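Local coordinates for protein cytochrome oxidase subunit II (Rhodothermus marinus, PDB 1W2L) that forms the cytochrome c domain of a caa3 oxygen oxidoreductase and probably relays electrons toward its copper A centre, at residues A6-G9 with A10-R14; K35-G39 with S40-F44. All coordinates share one frame; numbering follows the deposited sequence.

Interaction 1. Residues A6-G9 with A10-R14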
loop_
_atom_site.group_PDB
_atom_site.type_symbol
_atom_site.label_atom_id
_atom_site.label_comp_id
_atom_site.label_asym_id
_atom_site.label_seq_id
_atom_site.Cartn_x
_atom_site.Cartn_y
_atom_site.Cartn_z
ATOM N N ALA A 6 6.207 -10.141 8.685
ATOM C CA ALA A 6 5.594 -10.533 7.426
ATOM C C ALA A 6 4.285 -11.258 7.709
ATOM O O ALA A 6 3.291 -11.105 7.002
ATOM C CB ALA A 6 6.570 -11.420 6.640
ATOM N N GLU A 7 4.274 -12.071 8.763
ATOM C CA GLU A 7 3.123 -12.904 9.090
ATOM C C GLU A 7 2.008 -12.018 9.612
ATOM O O GLU A 7 0.814 -12.145 9.282
ATOM C CB GLU A 7 3.499 -14.008 10.089
ATOM C CG GLU A 7 2.675 -15.278 10.054
ATOM C CD GLU A 7 2.817 -16.121 11.308
ATOM O OE1 GLU A 7 3.960 -16.174 11.810
ATOM O OE2 GLU A 7 1.833 -16.728 11.798
ATOM N N LEU A 8 2.391 -11.074 10.491
ATOM C CA LEU A 8 1.361 -10.143 10.995
ATOM C C LEU A 8 0.853 -9.319 9.814
ATOM O O LEU A 8 -0.337 -9.022 9.726
ATOM C CB LEU A 8 1.921 -9.257 12.071
ATOM C CG LEU A 8 1.160 -8.063 12.594
ATOM C CD1 LEU A 8 -0.173 -8.470 13.196
ATOM C CD2 LEU A 8 2.023 -7.283 13.571
ATOM N N GLY A 9 1.726 -8.950 8.886
ATOM C CA GLY A 9 1.250 -8.143 7.786
ATOM C C GLY A 9 0.274 -8.862 6.881
ATOM O O GLY A 9 -0.676 -8.272 6.387
ATOM N N ALA A 10 0.467 -10.171 6.732
ATOM C CA ALA A 10 -0.512 -10.960 5.958
ATOM C C ALA A 10 -1.874 -10.970 6.640
ATOM O O ALA A 10 -2.952 -10.885 6.019
ATOM C CB ALA A 10 0.028 -12.372 5.800
ATOM N N ARG A 11 -1.848 -11.066 7.987
ATOM C CA ARG A 11 -3.100 -11.016 8.726
ATOM C C ARG A 11 -3.779 -9.651 8.601
ATOM O O ARG A 11 -4.983 -9.577 8.444
ATOM C CB ARG A 11 -2.883 -11.334 10.203
ATOM C CG ARG A 11 -2.517 -12.749 10.513
ATOM C CD ARG A 11 -2.460 -12.834 12.073
ATOM N NE ARG A 11 -2.448 -14.236 12.385
ATOM C CZ ARG A 11 -3.269 -14.989 13.050
ATOM N NH1 ARG A 11 -4.367 -14.474 13.594
ATOM N NH2 ARG A 11 -2.949 -16.283 13.151
ATOM N N LEU A 12 -3.018 -8.571 8.689
ATOM C CA LEU A 12 -3.557 -7.215 8.590
ATOM C C LEU A 12 -4.057 -6.940 7.173
ATOM O O LEU A 12 -5.037 -6.209 7.043
ATOM C CB LEU A 12 -2.506 -6.203 8.977
ATOM C CG LEU A 12 -2.076 -6.202 10.459
ATOM C CD1 LEU A 12 -0.824 -5.371 10.617
ATOM C CD2 LEU A 12 -3.201 -5.702 11.345
ATOM N N TYR A 13 -3.408 -7.495 6.166
ATOM C CA TYR A 13 -3.864 -7.319 4.786
ATOM C C TYR A 13 -5.324 -7.739 4.654
ATOM O O TYR A 13 -6.105 -7.157 3.899
ATOM C CB TYR A 13 -2.934 -8.120 3.878
ATOM C CG TYR A 13 -3.440 -8.309 2.470
ATOM C CD1 TYR A 13 -3.379 -7.274 1.567
ATOM C CD2 TYR A 13 -3.961 -9.533 2.066
ATOM C CE1 TYR A 13 -3.837 -7.431 0.273
ATOM C CE2 TYR A 13 -4.404 -9.733 0.771
ATOM C CZ TYR A 13 -4.346 -8.665 -0.135
ATOM O OH TYR A 13 -4.792 -8.852 -1.417
ATOM N N ARG A 14 -5.665 -8.813 5.397
ATOM C CA ARG A 14 -7.032 -9.292 5.431
ATOM C C ARG A 14 -7.867 -8.454 6.389
ATOM O O ARG A 14 -8.882 -7.815 6.038
ATOM C CB ARG A 14 -7.042 -10.802 5.753
ATOM C CG ARG A 14 -6.503 -11.620 4.578
ATOM C CD ARG A 14 -6.675 -13.135 4.604
ATOM N NE ARG A 14 -5.743 -13.711 5.532
ATOM C CZ ARG A 14 -4.619 -14.281 5.797
ATOM N NH1 ARG A 14 -3.751 -14.511 4.818
ATOM N NH2 ARG A 14 -4.289 -14.645 7.041
#
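Four successive backbone bonds tie 6-9 to 10-14, from Ala10 N to Ala6 O, Arg11 N to Glu7 O, Leu12 N to Leu8 O and Tyr13 N to Gly9 O, the i to i+4 ladder of an alpha-helix. The rung from Tyr13 N to Gly9 O is 2.8 Å long, and that from Arg11 N to Glu7 O stretches to 3.2 Å.

The apolar contact is a pair of leucines one turn apart. Leu8 CG lies 3.9 Å from Leu12 CD1, and Leu8 CD1 comes within 4.0 Å of Leu12 CG, the two branched ends crossing at a slant. Leu8 swings its CG opposite its nitrogen (chi1 169°), whereas Leu12 keeps CG beside its nitrogen (chi1 -68°) and sets it 3.4 Å from Leu8 O. In the class I cytochrome c fold the N-terminal helix packs against the C-terminal one, and here Leu8 rests on Arg86 and Ala90 while Leu12 touches Leu91. An alanine for Leu12 would remove CG and both methyls, and would probably open a gap facing Leu91 and leave Leu8 freer to turn.

Polar ends behave differently. The Glu7 carboxylate and Arg11 guanidinium are opposite in charge, but Glu7 OE2 and Arg11 NE are 5.0 Å apart, too far for a salt bridge. Buried Tyr13 reaches toward the heme attachment region, where its OH is hydrogen-bonded to His22 O and its ring meets that of Phe94.

Interaction 2. Residues K35-G39 with S40-F44; sequences KGLYG and STRTF. With HEC (heme c), chain B; ACT (acetate ion), chain D.
Leu37 and Arg42 close on one heme propionate, Leu37 CD1 over the carboxylate face and Arg42 at its oxygens, a compact example of a turn and a strand together shaping a cofactor site. The guanidinium of Arg42 offers its NE and NH1 edge: propionate O2A lies in the guanidinium plane, 2.9 Å from NE, in a nearly straight bond (166°), and NH1 stands 2.9 Å from O1A. The chain folds back at chi2 and chi3 (-50° and -63°), which brings NE round to the heme while NH2 bonds Thr41 O at 3.1 Å; the bonds at NE and NH2 probably limit turning of the group. Leu37 adds an apolar flank, its CD1 lying 3.5 Å from heme CGA and 3.8 Å from Arg42 CD.

Behind this pair, Leu37 to Ser40 form a type II beta turn, with Gly39 taking the positive phi of its third position. Leu37 O accepts two bonds, from Ser40 N, which sits above the carbonyl plane, and from Ser40 OG at 2.6 Å. The CB of Tyr38 points away from 40-44, and its OH bonds an acetate, probably from the crystallisation liquor, with the oxygen near the ring plane.

Tyr56 OH and Val69 N also hydrogen-bond to the heme. Leu37 CD1 merely packs on the carboxyl group, whereas the guanidinium and these two bonds are likely to favour the propionate's ionised form.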
loop_
_atom_site.group_PDB
_atom_site.type_symbol
_atom_site.label_atom_id
_atom_site.label_comp_id
_atom_site.label_asym_id
_atom_site.label_seq_id
_atom_site.Cartn_x
_atom_site.Cartn_y
_atom_site.Cartn_z
ATOM N N LYS A 35 1.626 -6.725 -5.972
ATOM C CA LYS A 35 2.601 -7.499 -6.704
ATOM C C LYS A 35 3.515 -6.597 -7.510
ATOM O O LYS A 35 3.141 -5.887 -8.428
ATOM C CB LYS A 35 1.930 -8.572 -7.570
ATOM C CG LYS A 35 2.971 -9.504 -8.214
ATOM C CD LYS A 35 2.333 -10.536 -9.116
ATOM C CE LYS A 35 3.368 -11.313 -9.930
ATOM N NZ LYS A 35 2.728 -12.078 -11.020
ATOM N N GLY A 36 4.812 -6.651 -7.113
ATOM C CA GLY A 36 5.798 -5.856 -7.793
ATOM C C GLY A 36 5.833 -4.386 -7.379
ATOM O O GLY A 36 6.573 -3.566 -7.965
ATOM N N LEU A 37 5.020 -3.976 -6.404
ATOM C CA LEU A 37 4.921 -2.589 -6.044
ATOM C C LEU A 37 6.218 -2.035 -5.464
ATOM O O LEU A 37 6.758 -1.018 -5.888
ATOM C CB LEU A 37 3.766 -2.376 -5.053
ATOM C CG LEU A 37 3.697 -1.033 -4.367
ATOM C CD1 LEU A 37 3.662 0.115 -5.378
ATOM C CD2 LEU A 37 2.496 -0.960 -3.430
ATOM N N TYR A 38 6.771 -2.688 -4.433
ATOM C CA TYR A 38 7.971 -2.205 -3.787
ATOM C C TYR A 38 9.137 -2.203 -4.756
ATOM O O TYR A 38 9.459 -3.245 -5.323
ATOM C CB TYR A 38 8.300 -3.057 -2.565
ATOM C CG TYR A 38 9.522 -2.589 -1.828
ATOM C CD1 TYR A 38 9.544 -1.385 -1.123
ATOM C CD2 TYR A 38 10.710 -3.311 -1.795
ATOM C CE1 TYR A 38 10.652 -0.937 -0.443
ATOM C CE2 TYR A 38 11.819 -2.898 -1.108
ATOM C CZ TYR A 38 11.813 -1.713 -0.432
ATOM O OH TYR A 38 12.929 -1.325 0.239
ATOM N N GLY A 39 9.742 -1.035 -4.884
ATOM C CA GLY A 39 10.842 -0.808 -5.803
ATOM C C GLY A 39 10.443 -0.448 -7.210
ATOM O O GLY A 39 11.353 -0.229 -8.007
ATOM N N SER A 40 9.153 -0.305 -7.494
ATOM C CA SER A 40 8.666 0.135 -8.794
ATOM C C SER A 40 8.583 1.641 -8.886
ATOM O O SER A 40 8.574 2.307 -7.853
ATOM C CB SER A 40 7.307 -0.499 -9.084
ATOM O OG SER A 40 6.283 0.028 -8.268
ATOM N N THR A 41 8.531 2.250 -10.048
ATOM C CA THR A 41 8.310 3.688 -10.219
ATOM C C THR A 41 6.806 3.972 -10.308
ATOM O O THR A 41 6.111 3.225 -10.983
ATOM C CB THR A 41 9.050 4.195 -11.475
ATOM O OG1 THR A 41 10.449 4.087 -11.189
ATOM C CG2 THR A 41 8.783 5.649 -11.757
ATOM N N ARG A 42 6.329 4.976 -9.598
ATOM C CA ARG A 42 4.959 5.429 -9.593
ATOM C C ARG A 42 4.824 6.793 -10.272
ATOM O O ARG A 42 5.658 7.663 -10.052
ATOM C CB ARG A 42 4.393 5.510 -8.176
ATOM C CG ARG A 42 4.738 4.388 -7.249
ATOM C CD ARG A 42 4.512 3.004 -7.766
ATOM N NE ARG A 42 3.140 2.688 -8.073
ATOM C CZ ARG A 42 2.593 2.260 -9.176
ATOM N NH1 ARG A 42 1.283 2.018 -9.184
ATOM N NH2 ARG A 42 3.308 2.060 -10.289
ATOM N N THR A 43 3.749 6.960 -11.011
ATOM C CA THR A 43 3.393 8.257 -11.583
ATOM C C THR A 43 2.118 8.751 -10.921
ATOM O O THR A 43 1.150 7.967 -10.854
ATOM C CB THR A 43 3.189 8.171 -13.104
ATOM O OG1 THR A 43 4.435 7.715 -13.629
ATOM C CG2 THR A 43 2.873 9.554 -13.677
ATOM N N PHE A 44 2.089 9.982 -10.473
ATOM C CA PHE A 44 0.930 10.534 -9.785
ATOM C C PHE A 44 0.053 11.369 -10.674
ATOM O O PHE A 44 0.378 11.694 -11.808
ATOM C CB PHE A 44 1.440 11.337 -8.572
ATOM C CG PHE A 44 2.321 10.487 -7.695
ATOM C CD1 PHE A 44 1.804 9.385 -7.076
ATOM C CD2 PHE A 44 3.645 10.788 -7.535
ATOM C CE1 PHE A 44 2.606 8.573 -6.317
ATOM C CE2 PHE A 44 4.480 9.996 -6.753
ATOM C CZ PHE A 44 3.933 8.878 -6.147
HETATM FE FE HEC B . -4.751 1.400 -0.758
HETATM C CHA HEC B . -3.018 3.161 -3.116
HETATM C CHB HEC B . -1.817 0.545 0.749
HETATM C CHC HEC B . -6.493 -0.267 1.628
HETATM C CHD HEC B . -7.647 1.952 -2.490
HETATM N NA HEC B . -2.801 1.803 -1.112
HETATM C C1A HEC B . -2.290 2.583 -2.131
HETATM C C2A HEC B . -0.855 2.463 -2.084
HETATM C C3A HEC B . -0.521 1.781 -0.980
HETATM C C4A HEC B . -1.750 1.336 -0.342
HETATM C CMA HEC B . 0.868 1.356 -0.502
HETATM C CAA HEC B . 0.062 2.983 -3.198
HETATM C CBA HEC B . 0.033 1.909 -4.284
HETATM C CGA HEC B . 0.867 2.178 -5.582
HETATM O O1A HEC B . 0.606 1.409 -6.475
HETATM O O2A HEC B . 1.645 3.169 -5.596
HETATM N NB HEC B . -4.243 0.330 0.874
HETATM C C1B HEC B . -3.011 0.080 1.274
HETATM C C2B HEC B . -3.021 -0.774 2.485
HETATM C C3B HEC B . -4.354 -0.937 2.765
HETATM C C4B HEC B . -5.124 -0.291 1.753
HETATM C CMB HEC B . -1.836 -1.324 3.165
HETATM C CAB HEC B . -4.981 -1.684 3.918
HETATM C CBB HEC B . -4.438 -1.136 5.260
HETATM N NC HEC B . -6.669 0.970 -0.445
HETATM C C1C HEC B . -7.180 0.236 0.624
HETATM C C2C HEC B . -8.646 0.122 0.417
HETATM C C3C HEC B . -8.950 0.743 -0.718
HETATM C C4C HEC B . -7.745 1.295 -1.267
HETATM C CMC HEC B . -9.542 -0.641 1.392
HETATM C CAC HEC B . -10.287 0.754 -1.472
HETATM C CBC HEC B . -11.490 1.328 -0.763
HETATM N ND HEC B . -5.228 2.404 -2.443
HETATM C C1D HEC B . -6.468 2.476 -3.004
HETATM C C2D HEC B . -6.411 3.189 -4.260
HETATM C C3D HEC B . -5.129 3.529 -4.391
HETATM C C4D HEC B . -4.375 3.064 -3.287
HETATM C CMD HEC B . -7.561 3.422 -5.145
HETATM C CAD HEC B . -4.501 4.326 -5.600
HETATM C CBD HEC B . -4.706 5.832 -5.454
HETATM C CGD HEC B . -3.748 6.410 -4.468
HETATM O O1D HEC B . -4.159 6.866 -3.362
HETATM O O2D HEC B . -2.512 6.390 -4.750
HETATM C C ACT D . 13.856 2.005 0.839
HETATM O O ACT D . 12.833 1.268 0.801
HETATM O OXT ACT D . 14.023 3.171 1.156
HETATM C CH3 ACT D . 15.163 1.265 0.418
#

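Both contacts are local, yet they illustrate how place in a fold sets chemistry. Interaction 1 is partly buried and lies wholly within helix 5-15; interaction 2 sits at the surface, where a loop leads into strand 41-43. Their centres are 20 Å apart on opposite sides of the chain's centre, and they do not touch. What they share is helix 85-96, which meets leucines of 6-14 and also Leu37 and Tyr38. The first relies on repeating backbone bonds and aliphatic packing; the side chain of Tyr13 lies about 6 Å from the heme, near Cys18, covalently bound to it, and the axial ligand His22. The second meets the cofactor directly, through the guanidinium of Arg42 and the methyls of Leu37.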